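Local coordinates for protein eukaryotic peptide chain release factor GTP-binding subunit (Schizosaccharomyces pombe, PDB 1R5B) that belongs to the translational GTPase family as the GTP-binding subunit of a eukaryotic peptide chain release factor, with a P-loop domain and beta-barrel domains, at residues A[268-280]-A[288-300]. Sequence-based numbering, arbitrary orientation.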
ATOM      1  N   ARG A 268      -7.708  -0.295  -5.281  1.00 25.60           N
ATOM      2  CA  ARG A 268      -8.413  -1.372  -4.591  1.00 26.01           C
ATOM      3  C   ARG A 268      -8.530  -1.084  -3.098  1.00 26.41           C
ATOM      4  O   ARG A 268      -9.577  -1.321  -2.501  1.00 25.75           O
ATOM      5  CB  ARG A 268      -7.741  -2.732  -4.801  1.00 26.11           C
ATOM      6  CG  ARG A 268      -7.848  -3.254  -6.233  1.00 26.97           C
ATOM      7  CD  ARG A 268      -7.200  -4.607  -6.477  1.00 27.13           C
ATOM      8  NE  ARG A 268      -5.788  -4.616  -6.095  1.00 27.14           N
ATOM      9  CZ  ARG A 268      -5.081  -5.711  -5.856  1.00 25.67           C
ATOM     10  NH1 ARG A 268      -5.629  -6.907  -5.965  1.00 26.56           N
ATOM     11  NH2 ARG A 268      -3.808  -5.609  -5.500  1.00 25.81           N
ATOM     12  N   LYS A 269      -7.444  -0.581  -2.514  1.00 27.26           N
ATOM     13  CA  LYS A 269      -7.372  -0.261  -1.082  1.00 27.94           C
ATOM     14  C   LYS A 269      -8.250   0.958  -0.758  1.00 28.07           C
ATOM     15  O   LYS A 269      -8.927   0.967   0.253  1.00 27.96           O
ATOM     16  CB  LYS A 269      -5.922   0.019  -0.670  1.00 28.18           C
ATOM     17  CG  LYS A 269      -5.568  -0.297   0.748  1.00 29.83           C
ATOM     18  CD  LYS A 269      -4.141   0.171   1.097  1.00 31.42           C
ATOM     19  CE  LYS A 269      -3.059  -0.809   0.669  1.00 30.95           C
ATOM     20  NZ  LYS A 269      -1.684  -0.164   0.701  1.00 30.53           N
ATOM     21  N   VAL A 270      -8.241   1.962  -1.628  1.00 27.79           N
ATOM     22  CA  VAL A 270      -9.090   3.147  -1.449  1.00 28.17           C
ATOM     23  C   VAL A 270     -10.579   2.782  -1.483  1.00 28.52           C
ATOM     24  O   VAL A 270     -11.392   3.375  -0.766  1.00 27.97           O
ATOM     25  CB  VAL A 270      -8.821   4.212  -2.552  1.00 28.05           C
ATOM     26  CG1 VAL A 270      -9.869   5.358  -2.511  1.00 28.34           C
ATOM     27  CG2 VAL A 270      -7.413   4.783  -2.424  1.00 28.00           C
ATOM     28  N   ASN A 271     -10.921   1.802  -2.313  1.00 29.16           N
ATOM     29  CA  ASN A 271     -12.308   1.433  -2.585  1.00 29.78           C
ATOM     30  C   ASN A 271     -12.777   0.302  -1.685  1.00 30.44           C
ATOM     31  O   ASN A 271     -13.933  -0.110  -1.749  1.00 30.84           O
ATOM     32  CB  ASN A 271     -12.464   1.050  -4.057  1.00 29.72           C
ATOM     33  CG  ASN A 271     -12.378   2.267  -4.979  1.00 30.59           C
ATOM     34  OD1 ASN A 271     -11.606   2.293  -5.914  1.00 31.42           O
ATOM     35  ND2 ASN A 271     -13.186   3.278  -4.702  1.00 32.39           N
ATOM     36  N   ALA A 272     -11.865  -0.197  -0.856  1.00 30.69           N
ATOM     37  CA  ALA A 272     -12.181  -1.192   0.136  1.00 31.26           C
ATOM     38  C   ALA A 272     -12.943  -0.541   1.287  1.00 31.94           C
ATOM     39  O   ALA A 272     -12.906   0.680   1.457  1.00 32.23           O
ATOM     40  CB  ALA A 272     -10.890  -1.813   0.669  1.00 31.26           C
ATOM     41  N   PRO A 273     -13.588  -1.349   2.114  1.00 32.51           N
ATOM     42  CA  PRO A 273     -14.241  -0.821   3.328  1.00 32.64           C
ATOM     43  C   PRO A 273     -13.264  -0.063   4.220  1.00 32.57           C
ATOM     44  O   PRO A 273     -12.122  -0.479   4.351  1.00 33.66           O
ATOM     45  CB  PRO A 273     -14.725  -2.082   4.050  1.00 32.58           C
ATOM     46  CG  PRO A 273     -14.790  -3.153   2.982  1.00 33.22           C
ATOM     47  CD  PRO A 273     -13.721  -2.814   1.985  1.00 32.41           C
ATOM     48  N   PHE A 274     -13.710   1.029   4.822  1.00 32.58           N
ATOM     49  CA  PHE A 274     -12.895   1.833   5.731  1.00 32.12           C
ATOM     50  C   PHE A 274     -12.409   0.977   6.907  1.00 32.32           C
ATOM     51  O   PHE A 274     -13.183   0.210   7.493  1.00 32.66           O
ATOM     52  CB  PHE A 274     -13.732   3.022   6.230  1.00 32.17           C
ATOM     53  CG  PHE A 274     -13.026   3.940   7.214  1.00 31.78           C
ATOM     54  CD1 PHE A 274     -11.938   4.705   6.827  1.00 32.38           C
ATOM     55  CD2 PHE A 274     -13.499   4.077   8.514  1.00 32.62           C
ATOM     56  CE1 PHE A 274     -11.300   5.571   7.734  1.00 31.68           C
ATOM     57  CE2 PHE A 274     -12.871   4.952   9.422  1.00 32.35           C
ATOM     58  CZ  PHE A 274     -11.774   5.687   9.032  1.00 31.06           C
ATOM     59  N   ILE A 275     -11.124   1.102   7.218  1.00 31.99           N
ATOM     60  CA  ILE A 275     -10.510   0.483   8.384  1.00 32.02           C
ATOM     61  C   ILE A 275      -9.475   1.444   8.968  1.00 31.66           C
ATOM     62  O   ILE A 275      -8.586   1.874   8.258  1.00 32.14           O
ATOM     63  CB  ILE A 275      -9.803  -0.815   7.994  1.00 32.02           C
ATOM     64  CG1 ILE A 275     -10.802  -1.801   7.353  1.00 32.32           C
ATOM     65  CG2 ILE A 275      -9.119  -1.420   9.240  1.00 32.64           C
ATOM     66  CD1 ILE A 275     -10.178  -3.063   6.790  1.00 33.07           C
ATOM     67  N   MET A 276      -9.598   1.778  10.251  1.00 31.41           N
ATOM     68  CA  MET A 276      -8.638   2.644  10.948  1.00 31.03           C
ATOM     69  C   MET A 276      -8.538   2.207  12.402  1.00 31.49           C
ATOM     70  O   MET A 276      -9.417   2.526  13.191  1.00 31.24           O
ATOM     71  CB  MET A 276      -9.047   4.129  10.912  1.00 30.39           C
ATOM     72  CG  MET A 276      -8.020   5.044  11.601  1.00 28.34           C
ATOM     73  SD  MET A 276      -8.548   6.687  12.067  1.00 22.12           S
ATOM     74  CE  MET A 276      -9.180   6.409  13.533  1.00 24.93           C
ATOM     75  N   PRO A 277      -7.479   1.485  12.755  1.00 31.97           N
ATOM     76  CA  PRO A 277      -7.182   1.207  14.162  1.00 32.56           C
ATOM     77  C   PRO A 277      -6.989   2.498  14.949  1.00 33.21           C
ATOM     78  O   PRO A 277      -6.381   3.435  14.440  1.00 33.90           O
ATOM     79  CB  PRO A 277      -5.872   0.417  14.099  1.00 32.65           C
ATOM     80  CG  PRO A 277      -5.812  -0.132  12.697  1.00 32.51           C
ATOM     81  CD  PRO A 277      -6.500   0.866  11.844  1.00 31.74           C
ATOM     82  N   ILE A 278      -7.506   2.543  16.170  1.00 33.66           N
ATOM     83  CA  ILE A 278      -7.453   3.747  16.999  1.00 33.66           C
ATOM     84  C   ILE A 278      -6.150   3.757  17.769  1.00 33.73           C
ATOM     85  O   ILE A 278      -5.937   2.905  18.603  1.00 33.92           O
ATOM     86  CB  ILE A 278      -8.644   3.777  17.971  1.00 33.70           C
ATOM     87  CG1 ILE A 278      -9.961   3.837  17.178  1.00 33.79           C
ATOM     88  CG2 ILE A 278      -8.514   4.946  18.935  1.00 33.35           C
ATOM     89  CD1 ILE A 278     -11.211   3.671  18.025  1.00 33.54           C
ATOM     90  N   ALA A 279      -5.267   4.702  17.460  1.00 34.06           N
ATOM     91  CA  ALA A 279      -4.011   4.853  18.187  1.00 34.15           C
ATOM     92  C   ALA A 279      -4.160   5.711  19.438  1.00 34.45           C
ATOM     93  O   ALA A 279      -3.480   5.471  20.418  1.00 34.51           O
ATOM     94  CB  ALA A 279      -2.944   5.427  17.281  1.00 34.26           C
ATOM     95  N   SER A 280      -5.036   6.710  19.412  1.00 34.76           N
ATOM     96  CA  SER A 280      -5.233   7.561  20.580  1.00 35.31           C
ATOM     97  C   SER A 280      -6.671   7.947  20.812  1.00 35.63           C
ATOM     98  O   SER A 280      -7.509   7.815  19.930  1.00 35.92           O
ATOM     99  CB  SER A 280      -4.405   8.832  20.464  1.00 35.28           C
ATOM    100  OG  SER A 280      -3.053   8.505  20.254  1.00 35.90           O
ATOM    101  N   ILE A 288     -11.975  12.662  20.421  1.00 35.77           N
ATOM    102  CA  ILE A 288     -11.077  12.602  19.276  1.00 35.78           C
ATOM    103  C   ILE A 288     -10.455  11.213  19.184  1.00 35.89           C
ATOM    104  O   ILE A 288      -9.966  10.688  20.183  1.00 35.95           O
ATOM    105  CB  ILE A 288      -9.953  13.661  19.391  1.00 35.82           C
ATOM    106  CG1 ILE A 288     -10.527  15.076  19.512  1.00 35.42           C
ATOM    107  CG2 ILE A 288      -9.008  13.568  18.189  1.00 36.14           C
ATOM    108  CD1 ILE A 288     -11.405  15.506  18.348  1.00 35.04           C
ATOM    109  N   LEU A 289     -10.464  10.629  17.987  1.00 35.71           N
ATOM    110  CA  LEU A 289      -9.858   9.327  17.754  1.00 35.66           C
ATOM    111  C   LEU A 289      -8.799   9.469  16.666  1.00 35.50           C
ATOM    112  O   LEU A 289      -9.121   9.799  15.524  1.00 35.44           O
ATOM    113  CB  LEU A 289     -10.921   8.310  17.344  1.00 35.72           C
ATOM    114  CG  LEU A 289     -12.064   8.118  18.336  1.00 36.07           C
ATOM    115  CD1 LEU A 289     -13.075   7.140  17.789  1.00 36.14           C
ATOM    116  CD2 LEU A 289     -11.541   7.641  19.686  1.00 37.03           C
ATOM    117  N   GLU A 290      -7.541   9.234  17.036  1.00 35.28           N
ATOM    118  CA  GLU A 290      -6.413   9.358  16.121  1.00 35.33           C
ATOM    119  C   GLU A 290      -5.974   7.987  15.648  1.00 34.55           C
ATOM    120  O   GLU A 290      -6.052   7.021  16.393  1.00 34.04           O
ATOM    121  CB  GLU A 290      -5.247  10.125  16.777  1.00 35.70           C
ATOM    122  CG  GLU A 290      -3.957   9.334  17.028  1.00 38.08           C
ATOM    123  CD  GLU A 290      -2.880   9.565  15.965  1.00 41.71           C
ATOM    124  OE1 GLU A 290      -1.901  10.307  16.275  1.00 44.41           O
ATOM    125  OE2 GLU A 290      -2.995   9.011  14.835  1.00 42.48           O
ATOM    126  N   GLY A 291      -5.519   7.917  14.399  1.00 33.93           N
ATOM    127  CA  GLY A 291      -5.023   6.681  13.824  1.00 33.63           C
ATOM    128  C   GLY A 291      -4.644   6.816  12.364  1.00 33.47           C
ATOM    129  O   GLY A 291      -4.811   7.876  11.761  1.00 32.87           O
ATOM    130  N   LYS A 292      -4.119   5.729  11.804  1.00 33.46           N
ATOM    131  CA  LYS A 292      -3.725   5.674  10.393  1.00 33.50           C
ATOM    132  C   LYS A 292      -4.762   4.837   9.666  1.00 32.64           C
ATOM    133  O   LYS A 292      -5.023   3.714  10.056  1.00 32.09           O
ATOM    134  CB  LYS A 292      -2.336   5.030  10.248  1.00 33.66           C
ATOM    135  CG  LYS A 292      -1.679   5.090   8.834  1.00 34.90           C
ATOM    136  CD  LYS A 292      -0.662   3.931   8.634  1.00 37.70           C
ATOM    137  CE  LYS A 292       0.219   4.117   7.391  1.00 40.68           C
ATOM    138  NZ  LYS A 292       0.989   2.884   6.917  1.00 41.66           N
ATOM    139  N   ILE A 293      -5.341   5.380   8.606  1.00 32.43           N
ATOM    140  CA  ILE A 293      -6.322   4.646   7.818  1.00 32.25           C
ATOM    141  C   ILE A 293      -5.613   3.508   7.075  1.00 32.15           C
ATOM    142  O   ILE A 293      -4.678   3.748   6.335  1.00 31.91           O
ATOM    143  CB  ILE A 293      -7.039   5.572   6.847  1.00 31.74           C
ATOM    144  CG1 ILE A 293      -7.691   6.717   7.619  1.00 32.52           C
ATOM    145  CG2 ILE A 293      -8.089   4.793   6.078  1.00 31.90           C
ATOM    146  CD1 ILE A 293      -8.300   7.798   6.735  1.00 33.44           C
ATOM    147  N   GLU A 294      -6.027   2.270   7.330  1.00 32.17           N
ATOM    148  CA  GLU A 294      -5.412   1.099   6.689  1.00 32.63           C
ATOM    149  C   GLU A 294      -6.086   0.717   5.386  1.00 32.51           C
ATOM    150  O   GLU A 294      -5.448   0.153   4.501  1.00 33.63           O
ATOM    151  CB  GLU A 294      -5.418  -0.094   7.631  1.00 32.57           C
ATOM    152  CG  GLU A 294      -4.572   0.127   8.876  1.00 32.89           C
ATOM    153  CD  GLU A 294      -3.105   0.386   8.577  1.00 32.82           C
ATOM    154  OE1 GLU A 294      -2.562  -0.099   7.550  1.00 30.61           O
ATOM    155  OE2 GLU A 294      -2.491   1.077   9.406  1.00 34.98           O
ATOM    156  N   ALA A 295      -7.358   1.052   5.263  1.00 31.91           N
ATOM    157  CA  ALA A 295      -8.098   0.767   4.060  1.00 31.73           C
ATOM    158  C   ALA A 295      -9.228   1.752   3.923  1.00 31.52           C
ATOM    159  O   ALA A 295      -9.752   2.251   4.912  1.00 31.44           O
ATOM    160  CB  ALA A 295      -8.667  -0.664   4.137  1.00 31.89           C
ATOM    161  N   GLY A 296      -9.619   2.000   2.683  1.00 31.91           N
ATOM    162  CA  GLY A 296     -10.844   2.706   2.359  1.00 32.07           C
ATOM    163  C   GLY A 296     -10.697   4.197   2.497  1.00 32.49           C
ATOM    164  O   GLY A 296      -9.592   4.730   2.458  1.00 33.18           O
ATOM    165  N   SER A 297     -11.817   4.882   2.643  1.00 32.71           N
ATOM    166  CA  SER A 297     -11.808   6.342   2.757  1.00 32.76           C
ATOM    167  C   SER A 297     -12.889   6.826   3.720  1.00 33.04           C
ATOM    168  O   SER A 297     -13.782   6.079   4.091  1.00 33.20           O
ATOM    169  CB  SER A 297     -12.019   6.961   1.385  1.00 32.30           C
ATOM    170  OG  SER A 297     -13.359   6.794   0.988  1.00 31.52           O
ATOM    171  N   ILE A 298     -12.816   8.093   4.097  1.00 33.82           N
ATOM    172  CA  ILE A 298     -13.771   8.673   5.040  1.00 34.19           C
ATOM    173  C   ILE A 298     -14.048  10.139   4.662  1.00 34.34           C
ATOM    174  O   ILE A 298     -13.131  10.890   4.338  1.00 34.14           O
ATOM    175  CB  ILE A 298     -13.230   8.504   6.499  1.00 34.04           C
ATOM    176  CG1 ILE A 298     -14.277   8.856   7.540  1.00 35.28           C
ATOM    177  CG2 ILE A 298     -12.001   9.371   6.743  1.00 34.64           C
ATOM    178  CD1 ILE A 298     -15.268   7.803   7.771  1.00 37.54           C
ATOM    179  N   LYS A 299     -15.328  10.507   4.666  1.00 34.93           N
ATOM    180  CA  LYS A 299     -15.776  11.874   4.429  1.00 35.64           C
ATOM    181  C   LYS A 299     -16.180  12.497   5.768  1.00 35.68           C
ATOM    182  O   LYS A 299     -16.470  11.790   6.727  1.00 35.69           O
ATOM    183  CB  LYS A 299     -17.003  11.880   3.494  1.00 36.05           C
ATOM    184  CG  LYS A 299     -16.703  11.724   1.989  1.00 37.74           C
ATOM    185  CD  LYS A 299     -17.574  10.633   1.285  1.00 38.94           C
ATOM    186  CE  LYS A 299     -18.689  11.189   0.398  1.00 40.23           C
ATOM    187  NZ  LYS A 299     -18.736  10.529  -0.953  1.00 40.17           N
ATOM    188  N   LYS A 300     -16.218  13.818   5.825  1.00 35.82           N
ATOM    189  CA  LYS A 300     -16.798  14.511   6.965  1.00 36.13           C
ATOM    190  C   LYS A 300     -18.293  14.211   7.007  1.00 36.44           C
ATOM    191  O   LYS A 300     -18.955  14.156   5.963  1.00 36.51           O
ATOM    192  CB  LYS A 300     -16.567  16.024   6.853  1.00 36.22           C
ATOM    193  CG  LYS A 300     -16.899  16.819   8.109  1.00 36.23           C
ATOM    194  CD  LYS A 300     -16.910  18.320   7.818  1.00 37.35           C
ATOM    195  CE  LYS A 300     -17.617  19.135   8.907  1.00 37.24           C
ATOM    196  NZ  LYS A 300     -16.689  19.504  10.002  1.00 37.87           N
TER
HETATM  197  O   HOH W   1     -13.768   4.529  -0.194  1.00 38.97           O
HETATM  198  O   HOH W   2     -14.224   3.010   2.137  1.00 39.43           O
HETATM  199  O   HOH W   3      -3.760   3.177  13.472  1.00 54.21           O
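Strands 275-283 and 287-292 form a twisted beta hairpin (113° between the axes of 275-277 and 288-292), paired antiparallel at Ser280-Glu290 and, by a single bridge past the second strand, at Ile275-Ala295. Two classic bulges set Ala279 and Ser280 opposite Glu290, and Glu294 and Ala295 opposite Ile275. At the first, Glu290 O accepts Ala279 N at 2.7 Å, in the carbonyl plane, and Ser280 N from above that plane. At the second, Ile275 O takes Glu294 N at 2.8 Å and, weakly, Ala295 N, while Ile275 N donates to Ala295 O. With CG anti to its backbone N (chi1 179°), Phe274 lays its ring against Ile298, whose CB sits over one face, 4.1 Å from the centroid, in a CH-pi contact; Ile293 CD1 meets the ring edge in plane. Met276 extends along residues 289-292, CG 3.6 Å from Lys292 O and CE 3.9 Å from Leu289 O. The methyl of Ala295 packs on Ile275 CD1, and Glu294 CG touches Pro277 CD at 3.6 Å, the side chains crossing at about a right angle. Beyond the Ile275 bulge, Gly296 N donates to Lys269 O (2.7 Å) and Gly296 CA makes a CA-H...O contact with Val270 O, joining helix 267-270 to the beta domain. Waters link Pro277 O to Lys292 N, Val270 O to Ser297 OG and Ala272 O to Ser297 N. Lys269 NZ forms a salt bridge with Glu42. Direct hydrogen bonds are thus all backbone to backbone, supplemented by three waters, while side chains add mainly apolar packing.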